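PDB 6XYC: acetyl xylan esterase from Metagenome, which probably releases both acetyl and feruloyl groups from complex natural xylans, working as a bifunctional esterase of the alpha/beta-hydrolase family. Local coordinates for residues D93-I98 with G131-V136; G135-T140 with T145-G150. One frame throughout, in Å; residues are numbered along the deposited sequence.

Contact 1 of 2, residues D93-I98 with G131-V136; sequences DVKAAI and GVTNGV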
loop_
_atom_site.group_PDB
_atom_site.type_symbol
_atom_site.label_atom_id
_atom_site.label_comp_id
_atom_site.label_asym_id
_atom_site.label_seq_id
_atom_site.Cartn_x
_atom_site.Cartn_y
_atom_site.Cartn_z
ATOM N N ASP A 93 0.870 -10.926 2.664
ATOM C CA ASP A 93 -0.570 -10.731 2.793
ATOM C C ASP A 93 -1.103 -9.873 1.656
ATOM O O ASP A 93 -2.097 -10.219 1.010
ATOM C CB ASP A 93 -0.884 -10.092 4.144
ATOM C CG ASP A 93 -0.663 -11.045 5.302
ATOM O OD1 ASP A 93 -0.511 -12.257 5.056
ATOM O OD2 ASP A 93 -0.635 -10.581 6.467
ATOM N N VAL A 94 -0.444 -8.743 1.394
ATOM C CA VAL A 94 -0.863 -7.860 0.310
ATOM C C VAL A 94 -0.857 -8.615 -1.014
ATOM O O VAL A 94 -1.812 -8.544 -1.794
ATOM C CB VAL A 94 0.040 -6.615 0.249
ATOM C CG1 VAL A 94 -0.331 -5.760 -0.960
ATOM C CG2 VAL A 94 -0.061 -5.822 1.538
ATOM N N LYS A 95 0.220 -9.359 -1.287
ATOM C CA LYS A 95 0.308 -10.085 -2.551
ATOM C C LYS A 95 -0.831 -11.088 -2.682
ATOM O O LYS A 95 -1.423 -11.232 -3.757
ATOM C CB LYS A 95 1.667 -10.783 -2.651
ATOM C CG LYS A 95 2.861 -9.829 -2.631
ATOM C CD LYS A 95 3.139 -9.221 -4.001
ATOM C CE LYS A 95 4.312 -8.255 -3.940
ATOM N NZ LYS A 95 4.893 -7.966 -5.287
ATOM N N ALA A 96 -1.168 -11.775 -1.590
ATOM C CA ALA A 96 -2.264 -12.735 -1.625
ATOM C C ALA A 96 -3.587 -12.038 -1.894
ATOM O O ALA A 96 -4.433 -12.554 -2.630
ATOM C CB ALA A 96 -2.331 -13.510 -0.308
ATOM N N ALA A 97 -3.786 -10.860 -1.307
ATOM C CA ALA A 97 -5.009 -10.116 -1.576
ATOM C C ALA A 97 -5.094 -9.725 -3.045
ATOM O O ALA A 97 -6.164 -9.815 -3.655
ATOM C CB ALA A 97 -5.074 -8.865 -0.696
ATOM N N ILE A 98 -3.978 -9.270 -3.623
ATOM C CA ILE A 98 -3.955 -8.899 -5.036
ATOM C C ILE A 98 -4.320 -10.098 -5.903
ATOM O O ILE A 98 -5.125 -9.994 -6.837
ATOM C CB ILE A 98 -2.573 -8.339 -5.418
ATOM C CG1 ILE A 98 -2.318 -6.997 -4.734
ATOM C CG2 ILE A 98 -2.475 -8.197 -6.925
ATOM C CD1 ILE A 98 -0.863 -6.605 -4.702
ATOM N N GLY A 131 4.559 -2.077 -5.510
ATOM C CA GLY A 131 4.878 -1.405 -6.755
ATOM C C GLY A 131 6.326 -1.497 -7.174
ATOM O O GLY A 131 6.631 -1.182 -8.331
ATOM N N VAL A 132 7.227 -1.894 -6.275
ATOM C CA VAL A 132 8.622 -2.123 -6.642
ATOM C C VAL A 132 8.958 -3.601 -6.719
ATOM O O VAL A 132 10.124 -3.943 -6.934
ATOM C CB VAL A 132 9.595 -1.414 -5.682
ATOM C CG1 VAL A 132 9.360 0.102 -5.704
ATOM C CG2 VAL A 132 9.478 -1.972 -4.278
ATOM N N THR A 133 7.975 -4.497 -6.558
ATOM C CA THR A 133 8.247 -5.930 -6.619
ATOM C C THR A 133 7.277 -6.654 -7.546
ATOM O O THR A 133 7.014 -7.844 -7.367
ATOM C CB THR A 133 8.219 -6.551 -5.221
ATOM O OG1 THR A 133 6.954 -6.310 -4.602
ATOM C CG2 THR A 133 9.325 -5.974 -4.344
ATOM N N ASN A 134 6.731 -5.956 -8.540
ATOM C CA ASN A 134 6.016 -6.639 -9.613
ATOM C C ASN A 134 6.911 -7.719 -10.212
ATOM O O ASN A 134 8.011 -7.427 -10.689
ATOM C CB ASN A 134 5.594 -5.647 -10.700
ATOM C CG ASN A 134 4.320 -4.887 -10.354
ATOM O OD1 ASN A 134 3.663 -5.156 -9.349
ATOM N ND2 ASN A 134 3.955 -3.934 -11.209
ATOM N N GLY A 135 6.447 -8.968 -10.179
ATOM C CA GLY A 135 7.198 -10.062 -10.769
ATOM C C GLY A 135 8.380 -10.548 -9.963
ATOM O O GLY A 135 9.176 -11.348 -10.473
ATOM N N VAL A 136 8.511 -10.111 -8.715
ATOM C CA VAL A 136 9.655 -10.435 -7.869
ATOM C C VAL A 136 9.209 -11.441 -6.817
ATOM O O VAL A 136 8.254 -11.187 -6.073
ATOM C CB VAL A 136 10.240 -9.171 -7.210
ATOM C CG1 VAL A 136 11.243 -9.553 -6.122
ATOM C CG2 VAL A 136 10.877 -8.273 -8.261
HETATM O O HOH W 1 2.798 -6.358 -6.763
HETATM O O HOH W 2 5.698 -10.446 -6.322
#

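Contact 2 of 2, residues G135-T140 with T145-G150; sequences GVKTLT and TVDIEG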
loop_
_atom_site.group_PDB
_atom_site.type_symbol
_atom_site.label_atom_id
_atom_site.label_comp_id
_atom_site.label_asym_id
_atom_site.label_seq_id
_atom_site.Cartn_x
_atom_site.Cartn_y
_atom_site.Cartn_z
ATOM N N GLY A 135 6.447 -8.968 -10.179
ATOM C CA GLY A 135 7.198 -10.062 -10.769
ATOM C C GLY A 135 8.380 -10.548 -9.963
ATOM O O GLY A 135 9.176 -11.348 -10.473
ATOM N N VAL A 136 8.511 -10.111 -8.715
ATOM C CA VAL A 136 9.655 -10.435 -7.869
ATOM C C VAL A 136 9.209 -11.441 -6.817
ATOM O O VAL A 136 8.254 -11.187 -6.073
ATOM C CB VAL A 136 10.240 -9.171 -7.210
ATOM C CG1 VAL A 136 11.243 -9.553 -6.122
ATOM C CG2 VAL A 136 10.877 -8.273 -8.261
ATOM N N LYS A 137 9.904 -12.579 -6.751
ATOM C CA LYS A 137 9.562 -13.623 -5.793
ATOM C C LYS A 137 10.279 -13.438 -4.462
ATOM O O LYS A 137 9.663 -13.557 -3.399
ATOM C CB LYS A 137 9.890 -15.007 -6.372
ATOM C CG LYS A 137 8.817 -16.065 -6.135
ATOM C CD LYS A 137 8.695 -16.434 -4.668
ATOM C CE LYS A 137 7.474 -17.311 -4.420
ATOM N NZ LYS A 137 7.416 -17.854 -3.027
ATOM N N THR A 138 11.575 -13.148 -4.501
ATOM C CA THR A 138 12.371 -13.022 -3.291
ATOM C C THR A 138 13.323 -11.845 -3.434
ATOM O O THR A 138 13.628 -11.394 -4.541
ATOM C CB THR A 138 13.169 -14.303 -2.996
ATOM O OG1 THR A 138 14.188 -14.478 -3.987
ATOM C CG2 THR A 138 12.253 -15.519 -2.997
ATOM N N LEU A 139 13.789 -11.352 -2.288
ATOM C CA LEU A 139 14.803 -10.312 -2.221
ATOM C C LEU A 139 15.865 -10.745 -1.225
ATOM O O LEU A 139 15.556 -11.384 -0.216
ATOM C CB LEU A 139 14.190 -8.975 -1.812
ATOM C CG LEU A 139 13.336 -8.304 -2.884
ATOM C CD1 LEU A 139 12.624 -7.096 -2.306
ATOM C CD2 LEU A 139 14.171 -7.909 -4.103
ATOM N N THR A 140 17.117 -10.415 -1.520
ATOM C CA THR A 140 18.236 -10.825 -0.686
ATOM C C THR A 140 19.115 -9.628 -0.368
ATOM O O THR A 140 19.374 -8.791 -1.237
ATOM C CB THR A 140 19.074 -11.912 -1.376
ATOM O OG1 THR A 140 18.270 -13.078 -1.603
ATOM C CG2 THR A 140 20.279 -12.274 -0.519
ATOM N N THR A 145 17.508 -13.582 3.141
ATOM C CA THR A 145 16.602 -13.649 2.002
ATOM C C THR A 145 15.173 -13.702 2.519
ATOM O O THR A 145 14.848 -14.542 3.364
ATOM C CB THR A 145 16.877 -14.874 1.122
ATOM O OG1 THR A 145 18.208 -14.806 0.592
ATOM C CG2 THR A 145 15.870 -14.934 -0.029
ATOM N N VAL A 146 14.322 -12.816 2.006
ATOM C CA VAL A 146 12.911 -12.782 2.376
ATOM C C VAL A 146 12.060 -13.133 1.163
ATOM O O VAL A 146 12.341 -12.700 0.039
ATOM C CB VAL A 146 12.487 -11.414 2.957
ATOM C CG1 VAL A 146 13.190 -11.157 4.281
ATOM C CG2 VAL A 146 12.758 -10.303 1.958
ATOM N N ASP A 147 11.010 -13.911 1.407
ATOM C CA ASP A 147 10.073 -14.335 0.374
ATOM C C ASP A 147 8.970 -13.286 0.271
ATOM O O ASP A 147 8.119 -13.178 1.158
ATOM C CB ASP A 147 9.509 -15.713 0.723
ATOM C CG ASP A 147 8.537 -16.234 -0.308
ATOM O OD1 ASP A 147 8.298 -15.544 -1.321
ATOM O OD2 ASP A 147 8.010 -17.347 -0.104
ATOM N N ILE A 148 8.988 -12.513 -0.814
ATOM C CA ILE A 148 8.047 -11.411 -0.984
ATOM C C ILE A 148 6.711 -11.919 -1.514
ATOM O O ILE A 148 5.651 -11.615 -0.957
ATOM C CB ILE A 148 8.655 -10.343 -1.914
ATOM C CG1 ILE A 148 9.887 -9.705 -1.264
ATOM C CG2 ILE A 148 7.616 -9.292 -2.278
ATOM C CD1 ILE A 148 9.645 -9.112 0.096
ATOM N N GLU A 149 6.743 -12.697 -2.598
ATOM C CA GLU A 149 5.510 -13.203 -3.195
ATOM C C GLU A 149 4.735 -14.072 -2.213
ATOM O O GLU A 149 3.513 -13.936 -2.083
ATOM C CB GLU A 149 5.837 -13.988 -4.465
ATOM C CG GLU A 149 4.653 -14.692 -5.096
ATOM C CD GLU A 149 3.701 -13.731 -5.787
ATOM O OE1 GLU A 149 4.029 -12.529 -5.877
ATOM O OE2 GLU A 149 2.632 -14.189 -6.251
ATOM N N GLY A 150 5.419 -14.980 -1.524
ATOM C CA GLY A 150 4.762 -15.863 -0.581
ATOM C C GLY A 150 3.939 -16.940 -1.268
ATOM O O GLY A 150 3.838 -17.029 -2.495
HETATM O O HOH W 2 5.698 -10.446 -6.322
#

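Contact 1 of 2, residues D93-I98 with G131-V136
Lys95 and Thr133 carry this contact almost alone, and they illustrate how a lysine amine can be received by a loop through neutral oxygens. The tip of Lys95 meets the threonine hydroxyl, NZ donating to Thr133 OG1 at 2.7 Å, and the carbonyl of the same residue is also near, with Thr133 O 3.0 Å from NZ. Two waters take further N-H bonds. Water 1 accepts from Lys95 NZ at 3.0 Å and can donate to Asn134 OD1; water 2 accepts from Lys95 NZ at 2.8 Å and is placed to bridge to Val136 O. The lysine chain leaves helix 89-103 with a bend at chi2 (-82°), then runs nearly straight through its last two torsions, which carries the amine clear of the helix and up to the loop.

The receiving oxygens are set in place by the loop itself. Residues 133-136 form a type II beta turn, closed by Val136 N on Thr133 O at 3.0 Å, with Gly135 at a positive phi that suits glycine. The hydroxyl of Thr133, held between its backbone N and carbonyl carbon (chi1 58°), also bonds back to Phe129 O at the end of helix 122-131. Asn134 is fixed from its other end, ND2 bonding to Val162 O. Behind Lys95, Val94 packs its helix on Ile45 and Ile77 of the central sheet.

The buried amine thus has three acceptors and meets no carboxylate in the loop; water 2 also lies next to the carboxylate of Glu149, which would probably help to keep the amine charged.

Contact 2 of 2, residues G135-T140 with T145-G150
Asp147 extends its carboxylate away from the backbone N (chi1 -179°), while Lys137 bends at chi2 (-68°), and the two torsions bring amine and carboxylate together at the base of a beta hairpin formed by strands 138-141 and 144-147. Lys137 NZ forms a salt bridge to Asp147 OD1 at 3.0 Å, on the syn side and somewhat out of the carboxylate plane; its bond to OD2 is weak. From the other face of the carboxylate, well above its plane, Gly150 N reaches Asp147 OD1 at 2.9 Å, closing an Asx motif where the chain leaves the strand. The aliphatic part of Lys137 meanwhile crosses Glu149 at about a right angle, CE over CB.

The short strand segments run antiparallel at 164°. Leu139 and Val146 are the hydrogen-bonded pair: Leu139 N reaches Val146 O at 3.1 Å and Val146 N reaches Leu139 O at 2.9 Å. Beyond the strands the pairing changes character, because Lys137 O accepts two successive amides from the same face of its plane, Ile148 N at 2.9 Å and Glu149 N at 3.1 Å, the second being the straighter bond.

Side chains divide by face. Leu139 and Val146 turn inward to Leu208 of helix 203-208, and Leu139 CD1 meets Ile148 CG1 at 3.9 Å, both residues also packing on Phe129 of helix 122-131. The polar end of Glu149 is gripped from outside the hairpin, OE1 by Ser160 and OE2 by a salt bridge to Arg99. Thr138, Thr140, Thr145 and Asp147 share the other face, where Thr140 OG1 and Thr145 OG1 are hydrogen-bonded at 2.8 Å.

How the contacts relate
Read from the N terminus, the two contacts illustrate a long closure followed by a short one. Helix 89-103 supplies the first segment; the chain then runs through strand 114-120, the probable nucleophile elbow at Ser121 and helix 122-131 before contact 1 closes a 32-residue loop. Contact 2 starts on Gly135 and Val136, where contact 1 ends, and closes over only four residues. The loops therefore follow one another, neither nested nor crossed. In space they touch: Lys95 CG packs on Ile148 O, Thr133 CG2 meets Leu139 CD1, and water 2 lies within reach of Glu149 OE1 as well as Lys95. Together they tie the hairpin to both helices beside the central sheet.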